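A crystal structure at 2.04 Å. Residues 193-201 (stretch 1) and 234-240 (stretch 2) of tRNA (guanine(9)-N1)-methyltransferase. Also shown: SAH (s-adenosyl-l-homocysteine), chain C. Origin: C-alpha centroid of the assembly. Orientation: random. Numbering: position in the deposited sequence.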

# COMPACT_ATOMS: atom_id res chain seq x y z
N SER A 193 -6.63 7.16 -0.36
CA SER A 193 -7.98 6.84 0.11
C SER A 193 -9.02 6.95 -1.02
O SER A 193 -9.03 7.94 -1.75
CB SER A 193 -8.37 7.74 1.31
OG SER A 193 -9.77 7.69 1.62
N ALA A 194 -9.88 5.96 -1.16
CA ALA A 194 -10.96 6.05 -2.15
C ALA A 194 -11.91 7.24 -1.89
O ALA A 194 -12.60 7.71 -2.79
CB ALA A 194 -11.73 4.74 -2.21
N ASP A 195 -11.92 7.73 -0.65
CA ASP A 195 -12.81 8.81 -0.18
C ASP A 195 -12.28 10.23 -0.36
O ASP A 195 -12.99 11.20 -0.08
CB ASP A 195 -13.18 8.54 1.29
CG ASP A 195 -13.78 7.13 1.49
OD1 ASP A 195 -14.68 6.75 0.70
OD2 ASP A 195 -13.37 6.38 2.41
N SER A 196 -11.04 10.37 -0.83
CA SER A 196 -10.44 11.67 -1.06
C SER A 196 -11.19 12.44 -2.15
O SER A 196 -11.72 11.84 -3.08
CB SER A 196 -8.98 11.53 -1.46
OG SER A 196 -8.32 12.78 -1.47
N ASP A 197 -11.23 13.76 -1.99
CA ASP A 197 -11.68 14.70 -3.03
C ASP A 197 -10.61 14.87 -4.12
O ASP A 197 -10.91 15.34 -5.21
CB ASP A 197 -11.92 16.09 -2.43
CG ASP A 197 -13.07 16.12 -1.45
OD1 ASP A 197 -13.81 15.12 -1.34
OD2 ASP A 197 -13.25 17.17 -0.79
N ASN A 198 -9.36 14.54 -3.79
CA ASN A 198 -8.23 14.69 -4.69
C ASN A 198 -7.90 13.40 -5.43
O ASN A 198 -8.17 12.30 -4.93
CB ASN A 198 -7.00 15.14 -3.90
CG ASN A 198 -7.29 16.28 -2.95
OD1 ASN A 198 -7.99 17.24 -3.32
ND2 ASN A 198 -6.78 16.18 -1.72
N THR A 199 -7.31 13.54 -6.63
CA THR A 199 -6.99 12.37 -7.46
C THR A 199 -5.49 12.32 -7.76
O THR A 199 -4.92 13.31 -8.19
CB THR A 199 -7.82 12.38 -8.77
OG1 THR A 199 -9.21 12.31 -8.45
CG2 THR A 199 -7.48 11.19 -9.64
N ILE A 200 -4.86 11.18 -7.51
CA ILE A 200 -3.45 11.02 -7.87
C ILE A 200 -3.31 10.78 -9.37
O ILE A 200 -4.11 10.04 -9.96
CB ILE A 200 -2.72 9.95 -7.01
CG1 ILE A 200 -1.21 10.19 -7.08
CG2 ILE A 200 -3.08 8.53 -7.42
CD1 ILE A 200 -0.52 9.82 -5.84
N THR A 201 -2.33 11.44 -9.97
CA THR A 201 -2.12 11.35 -11.39
C THR A 201 -0.72 10.91 -11.76
O THR A 201 -0.48 10.44 -12.86
CB THR A 201 -2.44 12.67 -12.07
OG1 THR A 201 -1.64 13.69 -11.50
CG2 THR A 201 -3.93 13.02 -11.87
N LYS A 234 -1.97 15.14 3.21
CA LYS A 234 -2.77 15.12 2.01
C LYS A 234 -3.18 13.70 1.62
O LYS A 234 -2.46 12.73 1.87
CB LYS A 234 -2.04 15.83 0.87
N THR A 235 -4.37 13.58 1.03
CA THR A 235 -4.95 12.32 0.61
C THR A 235 -5.24 12.42 -0.88
O THR A 235 -5.30 13.52 -1.43
CB THR A 235 -6.26 12.03 1.36
OG1 THR A 235 -7.23 13.03 1.04
CG2 THR A 235 -6.04 12.05 2.90
N ALA A 236 -5.42 11.28 -1.52
CA ALA A 236 -5.64 11.19 -2.96
C ALA A 236 -6.24 9.83 -3.26
O ALA A 236 -5.80 8.80 -2.68
CB ALA A 236 -4.33 11.35 -3.71
N LYS A 237 -7.23 9.80 -4.15
CA LYS A 237 -7.75 8.54 -4.66
C LYS A 237 -7.14 8.20 -6.01
O LYS A 237 -6.73 9.08 -6.75
CB LYS A 237 -9.26 8.59 -4.78
CG LYS A 237 -9.74 9.53 -5.86
CD LYS A 237 -11.23 9.67 -5.77
CE LYS A 237 -11.71 10.98 -6.43
NZ LYS A 237 -13.00 10.59 -7.06
N LEU A 238 -7.12 6.91 -6.32
CA LEU A 238 -6.64 6.42 -7.60
C LEU A 238 -7.54 6.96 -8.73
O LEU A 238 -8.76 7.11 -8.52
CB LEU A 238 -6.63 4.89 -7.63
CG LEU A 238 -5.54 4.20 -6.80
CD1 LEU A 238 -5.71 2.70 -6.84
CD2 LEU A 238 -4.16 4.59 -7.31
N PRO A 239 -6.95 7.25 -9.90
CA PRO A 239 -7.76 7.80 -11.01
C PRO A 239 -8.58 6.70 -11.71
O PRO A 239 -8.49 6.50 -12.93
CB PRO A 239 -6.71 8.42 -11.94
CG PRO A 239 -5.46 7.61 -11.70
CD PRO A 239 -5.52 7.11 -10.26
N ILE A 240 -9.36 6.00 -10.92
CA ILE A 240 -10.05 4.80 -11.37
C ILE A 240 -11.16 5.18 -12.35
O ILE A 240 -11.19 4.68 -13.48
CB ILE A 240 -10.59 3.99 -10.18
CG1 ILE A 240 -9.49 3.14 -9.58
CG2 ILE A 240 -11.73 3.10 -10.60
CD1 ILE A 240 -9.95 2.23 -8.48
N SAH C . -12.64 1.78 4.65
CA SAH C . -11.20 1.58 4.52
CB SAH C . -11.02 0.38 3.55
CG SAH C . -9.90 0.59 2.63
SD SAH C . -9.27 -0.58 1.49
C SAH C . -10.57 2.94 4.26
O SAH C . -9.60 3.17 3.60
OXT SAH C . -11.03 3.90 4.81
C5' SAH C . -7.58 -0.61 1.94
C4' SAH C . -6.68 0.51 1.43
O4' SAH C . -6.50 0.49 0.05
C3' SAH C . -7.10 1.95 1.75
O3' SAH C . -6.76 2.33 3.06
C2' SAH C . -6.42 2.76 0.71
O2' SAH C . -5.13 3.05 1.16
C1' SAH C . -6.41 1.79 -0.44
N9 SAH C . -7.43 2.08 -1.46
C8 SAH C . -8.41 1.30 -1.81
N7 SAH C . -9.12 1.79 -2.79
C5 SAH C . -8.56 2.91 -3.12
C6 SAH C . -8.80 3.98 -4.09
N6 SAH C . -9.80 3.90 -4.93
N1 SAH C . -7.97 5.00 -4.10
C2 SAH C . -6.96 5.08 -3.27
N3 SAH C . -6.69 4.18 -2.36
C4 SAH C . -7.43 3.09 -2.23

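Two segments without extended strand pairing can still be joined when a few well-aimed backbone hydrogen bonds are supplemented by side-chain hydrogen bonds and apolar contacts. The contact between residues 193-201 and 234-240 of this tRNA methyltransferase, which buries 592 Å², illustrates the principle.

At T235 the bonding partners from stretch 1 are side chains. The hydroxyl OG of S196 donates to OG1 of T235 at 2.7 Å, while the amide ND2 of N198 reaches the backbone O of T235 at 3.1 Å. S196 OG is itself held in place, accepting a hydrogen bond from N198 N at 3.1 Å.

A236 takes the backbone role. Its O accepts from S193 N at 3.0 Å, just where the type I turn from S193 to S196 begins, and its methyl packs against I200, CB to CB at 3.9 Å.

K237 is the center of the arrangement and has the largest area covered by the other stretch. Its N donates to N198 O at 2.8 Å with a nearly linear angle of 172°, and its O accepts from I200 N at 2.9 Å. These two bonds flank T199 and make a single beta bridge between T199 and K237, supplemented by a CA-H...O contact from T199 CA to K237 O at 3.4 Å. The aliphatic part of the lysine runs along the turn, with CD 3.8 Å from A194 O.

L238 points its CA-to-CB bond away from stretch 1, yet its CD2 comes within 4.1 Å of I200 CG2. Its backbone N turns to the ligand instead, donating to N1 of SAH at 3.0 Å. P239, which has no amide hydrogen to offer, contributes apolar surface: its CD lies 4.0 Å from I200 CG2, and its CB 3.7 Å from T199 CG2. I240 lies beyond the contact.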